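Local coordinates for cupin 2, conserved barrel domain protein (Shewanella frigidimarina NCIMB 400, PDB 3D82), which is of unknown function but folds as a small cupin barrel that binds a nickel ion in the crystal, consistent with a metal-dependent role, at residues D49-F54 with I80-E85; V56-L61 with E93-I98. All coordinates share one frame; numbering follows the deposited sequence.

Interaction 1. Residues D49-F54 with I80-E85; sequences DTDEVF and IPKGVE. With NI (nickel (II) ion), chain L.
Glu52 and Ile80 face each other as an antiparallel hydrogen-bonded pair. Ile80 N reaches Glu52 O at 2.7 Å with a nearly straight N-H...O angle of 169°, and Glu52 N returns a bond of 3.0 Å to Ile80 O. The same strand end aims Glu52 into the barrel: CG is anti to the backbone N (chi1 -177°), the chain stays extended, and OE1 binds the nickel ion at 2.4 Å. His45, His47 and His86 complete the protein ligands, and OE2 lies close to the like-charged Glu100. Beside the pair, the Phe54 ring meets Ile80 obliquely, CE1 lying 3.7 Å from Ile80 CG1. The strand pairing ends at Glu52, and the side chain of Asp51 takes over: its OD1 accepts the backbone N of Lys82 at 3.0 Å through the anti lone pair, the one turned away from OD2. Asp51 CG lies beside its own backbone N (chi1 -62°), and OD1 also comes near Pro81 CA at the start of the type II turn Pro81-Val84, in which Gly83 has positive phi. OD2 is bonded instead to the backbone N of Asn29 of the second subunit, which leaves one carboxylate holding a turn and a dimer partner together. An alanine here would probably leave Lys82 N and the backbone N of Asn29 of the second subunit without this acceptor, setting the turn freer to shift. A water sits 2.8 Å from Thr50 O and 3.0 Å from Ile80 O, while a second water links Asp49 OD1 to Lys82 NZ, whose extended chain runs over the Asp49 backbone. The paired backbone bonds of Glu52 and Ile80 thus hold the root of a metal-binding carboxylate, while Asp51 anchors the loop that leads to His86.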
loop_
_atom_site.group_PDB
_atom_site.type_symbol
_atom_site.label_atom_id
_atom_site.label_comp_id
_atom_site.label_asym_id
_atom_site.label_seq_id
_atom_site.Cartn_x
_atom_site.Cartn_y
_atom_site.Cartn_z
ATOM N N ASP D 49 14.446 13.433 -6.050
ATOM C CA ASP D 49 14.565 13.489 -4.600
ATOM C C ASP D 49 13.740 12.476 -3.822
ATOM O O ASP D 49 13.772 12.513 -2.600
ATOM C CB ASP D 49 14.238 14.922 -4.140
ATOM C CG ASP D 49 15.211 15.957 -4.700
ATOM O OD1 ASP D 49 16.410 15.632 -4.899
ATOM O OD2 ASP D 49 14.781 17.111 -4.929
ATOM N N THR D 50 13.037 11.563 -4.488
ATOM C CA THR D 50 12.262 10.554 -3.756
ATOM C C THR D 50 12.098 9.232 -4.489
ATOM O O THR D 50 11.962 9.199 -5.730
ATOM C CB THR D 50 10.820 11.093 -3.377
ATOM O OG1 THR D 50 10.135 10.114 -2.582
ATOM C CG2 THR D 50 9.969 11.408 -4.624
ATOM N N ASP D 51 12.082 8.148 -3.709
ATOM C CA ASP D 51 11.667 6.848 -4.226
ATOM C C ASP D 51 10.141 6.983 -4.505
ATOM O O ASP D 51 9.479 7.849 -3.944
ATOM C CB ASP D 51 11.848 5.723 -3.229
ATOM C CG ASP D 51 13.289 5.510 -2.818
ATOM O OD1 ASP D 51 14.220 5.870 -3.566
ATOM O OD2 ASP D 51 13.463 4.972 -1.714
ATOM N N GLU D 52 9.621 6.119 -5.357
ATOM C CA GLU D 52 8.205 6.112 -5.721
ATOM C C GLU D 52 7.731 4.659 -5.756
ATOM O O GLU D 52 8.365 3.820 -6.400
ATOM C CB GLU D 52 8.011 6.766 -7.092
ATOM C CG GLU D 52 6.561 6.885 -7.541
ATOM C CD GLU D 52 6.449 7.528 -8.904
ATOM O OE1 GLU D 52 6.990 6.952 -9.858
ATOM O OE2 GLU D 52 5.816 8.599 -9.051
ATOM N N VAL D 53 6.620 4.383 -5.080
ATOM C CA VAL D 53 6.046 3.049 -5.015
ATOM C C VAL D 53 4.856 2.905 -5.956
ATOM O O VAL D 53 4.020 3.785 -6.019
ATOM C CB VAL D 53 5.645 2.686 -3.557
ATOM C CG1 VAL D 53 4.815 1.362 -3.498
ATOM C CG2 VAL D 53 6.916 2.568 -2.687
ATOM N N PHE D 54 4.829 1.797 -6.698
ATOM C CA PHE D 54 3.704 1.388 -7.527
ATOM C C PHE D 54 3.165 0.077 -6.962
ATOM O O PHE D 54 3.935 -0.857 -6.718
ATOM C CB PHE D 54 4.126 1.106 -8.967
ATOM C CG PHE D 54 4.378 2.326 -9.770
ATOM C CD1 PHE D 54 5.586 2.999 -9.647
ATOM C CD2 PHE D 54 3.428 2.788 -10.688
ATOM C CE1 PHE D 54 5.832 4.130 -10.398
ATOM C CE2 PHE D 54 3.669 3.929 -11.437
ATOM C CZ PHE D 54 4.870 4.601 -11.300
ATOM N N ILE D 80 10.512 2.450 -7.215
ATOM C CA ILE D 80 11.380 3.087 -8.216
ATOM C C ILE D 80 12.402 3.895 -7.409
ATOM O O ILE D 80 12.002 4.844 -6.748
ATOM C CB ILE D 80 10.629 4.065 -9.157
ATOM C CG1 ILE D 80 9.423 3.417 -9.868
ATOM C CG2 ILE D 80 11.632 4.648 -10.192
ATOM C CD1 ILE D 80 9.755 2.403 -10.880
ATOM N N PRO D 81 13.707 3.514 -7.412
ATOM C CA PRO D 81 14.638 4.347 -6.618
ATOM C C PRO D 81 14.755 5.774 -7.178
ATOM O O PRO D 81 14.561 5.985 -8.394
ATOM C CB PRO D 81 15.961 3.593 -6.712
ATOM C CG PRO D 81 15.598 2.214 -7.168
ATOM C CD PRO D 81 14.433 2.415 -8.072
ATOM N N LYS D 82 15.000 6.748 -6.302
ATOM C CA LYS D 82 15.101 8.155 -6.727
ATOM C C LYS D 82 16.140 8.347 -7.832
ATOM O O LYS D 82 17.163 7.662 -7.851
ATOM C CB LYS D 82 15.414 9.110 -5.564
ATOM C CG LYS D 82 16.722 8.910 -4.856
ATOM C CD LYS D 82 16.882 9.972 -3.777
ATOM C CE LYS D 82 18.247 9.883 -3.114
ATOM N NZ LYS D 82 18.509 11.058 -2.245
ATOM N N GLY D 83 15.823 9.235 -8.774
ATOM C CA GLY D 83 16.698 9.531 -9.878
ATOM C C GLY D 83 16.718 8.528 -11.014
ATOM O O GLY D 83 17.420 8.762 -11.970
ATOM N N VAL D 84 15.943 7.444 -10.935
ATOM C CA VAL D 84 15.938 6.405 -11.954
ATOM C C VAL D 84 14.815 6.745 -12.951
ATOM O O VAL D 84 13.654 6.897 -12.554
ATOM C CB VAL D 84 15.787 4.991 -11.306
ATOM C CG1 VAL D 84 15.618 3.899 -12.367
ATOM C CG2 VAL D 84 16.996 4.713 -10.399
ATOM N N GLU D 85 15.199 6.971 -14.215
ATOM C CA GLU D 85 14.238 7.199 -15.303
ATOM C C GLU D 85 13.387 5.980 -15.565
ATOM O O GLU D 85 13.903 4.865 -15.651
ATOM C CB GLU D 85 14.903 7.540 -16.633
ATOM C CG GLU D 85 15.176 8.967 -16.859
ATOM C CD GLU D 85 15.538 9.219 -18.307
ATOM O OE1 GLU D 85 16.605 8.756 -18.742
ATOM O OE2 GLU D 85 14.739 9.883 -19.001
HETATM NI NI NI L . 7.085 8.314 -11.861
HETATM O O HOH W 1 18.411 13.695 -3.615
HETATM O O HOH W 2 11.638 7.566 -7.937
#

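Interaction 2. Residues V56-L61 with E93-I98; sequences VMEGTL and ECKIMI
Lys95 O is gripped by two successive backbone amides, Met57 N at 2.9 Å and Glu58 N at 3.2 Å. Both donors are nearly straight and stand a little off the carbonyl plane. In return Lys95 N donates to Glu58 O at 2.8 Å. Two residues facing one in this way make a classic beta bulge, and the register slips by one between the pairs Val56-Ile96 and Glu58-Lys95. On the outer side the chains of Glu58 and Lys95 lie side by side and point the same way, both extended beyond CG. Lys95 NZ forms a salt bridge with Glu58 OE1 at 3.1 Å, approaching from above the carboxylate, 46° out of its plane; a bound glycerol, probably from the crystallisation liquor, also bonds to OE1. The face carrying Val56 and Ile96 is largely apolar. Cys94 SG, anti to its backbone N (chi1 -176°), lies 3.9 Å from Val56 CG1 and equally near Leu61 CB, while Ile96 CG2 meets both Val56 CG2 and Leu61 CD2. Met57, built as selenomethionine, bends at chi2 and chi3, and its SE comes 4.1 Å from CB of Met97 where the two chains cross; Phe9 and Phe13 of helix 9-14 pack on Met57. At Gly59, with phi 91°, a CB would jam against the carbonyl O of Glu58 and crowd Glu93 O and Cys94 CA. A water joins Thr60 N to Glu93 O just beyond. Bulge, glycine and corner together turn the chain from strand 52-56 into strand 60-65, the passage from one sheet to the other of a cupin beta-barrel.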
loop_
_atom_site.group_PDB
_atom_site.type_symbol
_atom_site.label_atom_id
_atom_site.label_comp_id
_atom_site.label_asym_id
_atom_site.label_seq_id
_atom_site.Cartn_x
_atom_site.Cartn_y
_atom_site.Cartn_z
ATOM N N VAL D 56 0.070 -2.534 -8.047
ATOM C CA VAL D 56 -0.979 -2.858 -9.018
ATOM C C VAL D 56 -2.127 -3.534 -8.261
ATOM O O VAL D 56 -1.909 -4.499 -7.520
ATOM C CB VAL D 56 -0.454 -3.720 -10.156
ATOM C CG1 VAL D 56 -1.604 -4.084 -11.143
ATOM C CG2 VAL D 56 0.688 -2.975 -10.857
HETATM N N MSE D 57 -3.333 -3.009 -8.460
HETATM C CA MSE D 57 -4.573 -3.445 -7.792
HETATM C C MSE D 57 -5.389 -4.343 -8.720
HETATM O O MSE D 57 -6.013 -5.290 -8.262
HETATM C CB MSE D 57 -5.426 -2.232 -7.411
HETATM C CG MSE D 57 -4.632 -1.050 -6.790
HETATM SE SE MSE D 57 -3.819 -1.509 -5.172
HETATM C CE MSE D 57 -5.388 -1.306 -4.189
ATOM N N GLU D 58 -5.405 -4.006 -10.012
ATOM C CA GLU D 58 -6.093 -4.766 -11.040
ATOM C C GLU D 58 -5.411 -4.529 -12.392
ATOM O O GLU D 58 -5.002 -3.395 -12.709
ATOM C CB GLU D 58 -7.559 -4.353 -11.106
ATOM C CG GLU D 58 -8.431 -5.241 -12.027
ATOM C CD GLU D 58 -9.908 -4.870 -12.018
ATOM O OE1 GLU D 58 -10.380 -4.167 -11.099
ATOM O OE2 GLU D 58 -10.613 -5.304 -12.939
ATOM N N GLY D 59 -5.265 -5.612 -13.156
ATOM C CA GLY D 59 -4.634 -5.584 -14.466
ATOM C C GLY D 59 -3.142 -5.841 -14.435
ATOM O O GLY D 59 -2.602 -6.356 -13.448
ATOM N N THR D 60 -2.493 -5.496 -15.542
ATOM C CA THR D 60 -1.063 -5.702 -15.729
ATOM C C THR D 60 -0.406 -4.392 -16.106
ATOM O O THR D 60 -0.848 -3.721 -17.042
ATOM C CB THR D 60 -0.798 -6.734 -16.837
ATOM O OG1 THR D 60 -1.465 -7.950 -16.500
ATOM C CG2 THR D 60 0.709 -7.008 -16.994
ATOM N N LEU D 61 0.651 -4.052 -15.379
ATOM C CA LEU D 61 1.443 -2.859 -15.613
ATOM C C LEU D 61 2.850 -3.266 -16.029
ATOM O O LEU D 61 3.399 -4.215 -15.478
ATOM C CB LEU D 61 1.546 -2.028 -14.329
ATOM C CG LEU D 61 2.269 -0.672 -14.445
ATOM C CD1 LEU D 61 1.424 0.317 -15.271
ATOM C CD2 LEU D 61 2.589 -0.123 -13.079
ATOM N N GLU D 93 -6.538 -1.299 -19.662
ATOM C CA GLU D 93 -6.724 -0.464 -18.466
ATOM C C GLU D 93 -6.134 -1.174 -17.247
ATOM O O GLU D 93 -6.337 -2.381 -17.054
ATOM C CB GLU D 93 -8.188 -0.064 -18.200
ATOM C CG GLU D 93 -8.365 0.792 -16.911
ATOM C CD GLU D 93 -9.764 1.355 -16.715
ATOM O OE1 GLU D 93 -10.542 0.793 -15.901
ATOM O OE2 GLU D 93 -10.096 2.355 -17.387
ATOM N N CYS D 94 -5.385 -0.419 -16.455
ATOM C CA CYS D 94 -4.745 -0.945 -15.259
ATOM C C CYS D 94 -5.031 -0.016 -14.080
ATOM O O CYS D 94 -4.940 1.201 -14.224
ATOM C CB CYS D 94 -3.262 -1.072 -15.524
ATOM S SG CYS D 94 -2.364 -1.799 -14.179
ATOM N N LYS D 95 -5.387 -0.592 -12.931
ATOM C CA LYS D 95 -5.710 0.156 -11.721
ATOM C C LYS D 95 -4.520 0.058 -10.797
ATOM O O LYS D 95 -4.133 -1.057 -10.393
ATOM C CB LYS D 95 -6.972 -0.405 -11.049
ATOM C CG LYS D 95 -8.232 -0.183 -11.875
ATOM C CD LYS D 95 -9.474 -0.809 -11.237
ATOM C CE LYS D 95 -10.640 -0.838 -12.232
ATOM N NZ LYS D 95 -11.822 -1.532 -11.676
ATOM N N ILE D 96 -3.932 1.219 -10.477
ATOM C CA ILE D 96 -2.746 1.298 -9.635
ATOM C C ILE D 96 -2.885 2.251 -8.470
ATOM O O ILE D 96 -3.782 3.104 -8.437
ATOM C CB ILE D 96 -1.481 1.693 -10.455
ATOM C CG1 ILE D 96 -1.555 3.137 -11.005
ATOM C CG2 ILE D 96 -1.292 0.705 -11.595
ATOM C CD1 ILE D 96 -0.261 3.654 -11.659
HETATM N N MSE D 97 -1.979 2.058 -7.514
HETATM C CA MSE D 97 -1.827 2.924 -6.379
HETATM C C MSE D 97 -0.363 3.359 -6.335
HETATM O O MSE D 97 0.535 2.533 -6.483
HETATM C CB MSE D 97 -2.237 2.264 -5.050
HETATM C CG MSE D 97 -2.143 3.256 -3.892
HETATM SE SE MSE D 97 -3.173 2.806 -2.354
HETATM C CE MSE D 97 -2.074 1.382 -1.760
ATOM N N ILE D 98 -0.156 4.662 -6.185
ATOM C CA ILE D 98 1.171 5.271 -6.063
ATOM C C ILE D 98 1.278 5.888 -4.681
ATOM O O ILE D 98 0.316 6.496 -4.202
ATOM C CB ILE D 98 1.421 6.361 -7.115
ATOM C CG1 ILE D 98 1.463 5.774 -8.519
ATOM C CG2 ILE D 98 2.754 7.079 -6.880
ATOM C CD1 ILE D 98 1.344 6.905 -9.605
HETATM O O HOH W 3 -4.422 -4.343 -17.574
#

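Overall arrangement
The centres of interactions 1 and 2 lie about 18 Å apart, on opposite sides of the centre of the chain, yet the two contacts touch. Their segments alternate in sequence: 49-54, 56-61, 80-85, then 93-98. Strand 52-56 starts in interaction 1 and ends in interaction 2, with strands 76-80 and 93-101 as its neighbours in the five-stranded sheet; strand 60-65 then belongs to the three-stranded sheet. Phe54 bridges the contacts inside the barrel, packing on Leu61 and Ile96, while Glu52 rests on Ile98. One contact thus supplies a ligand of the nickel site and the other forms the corner between the sheets, joined through a shared hydrophobic interior.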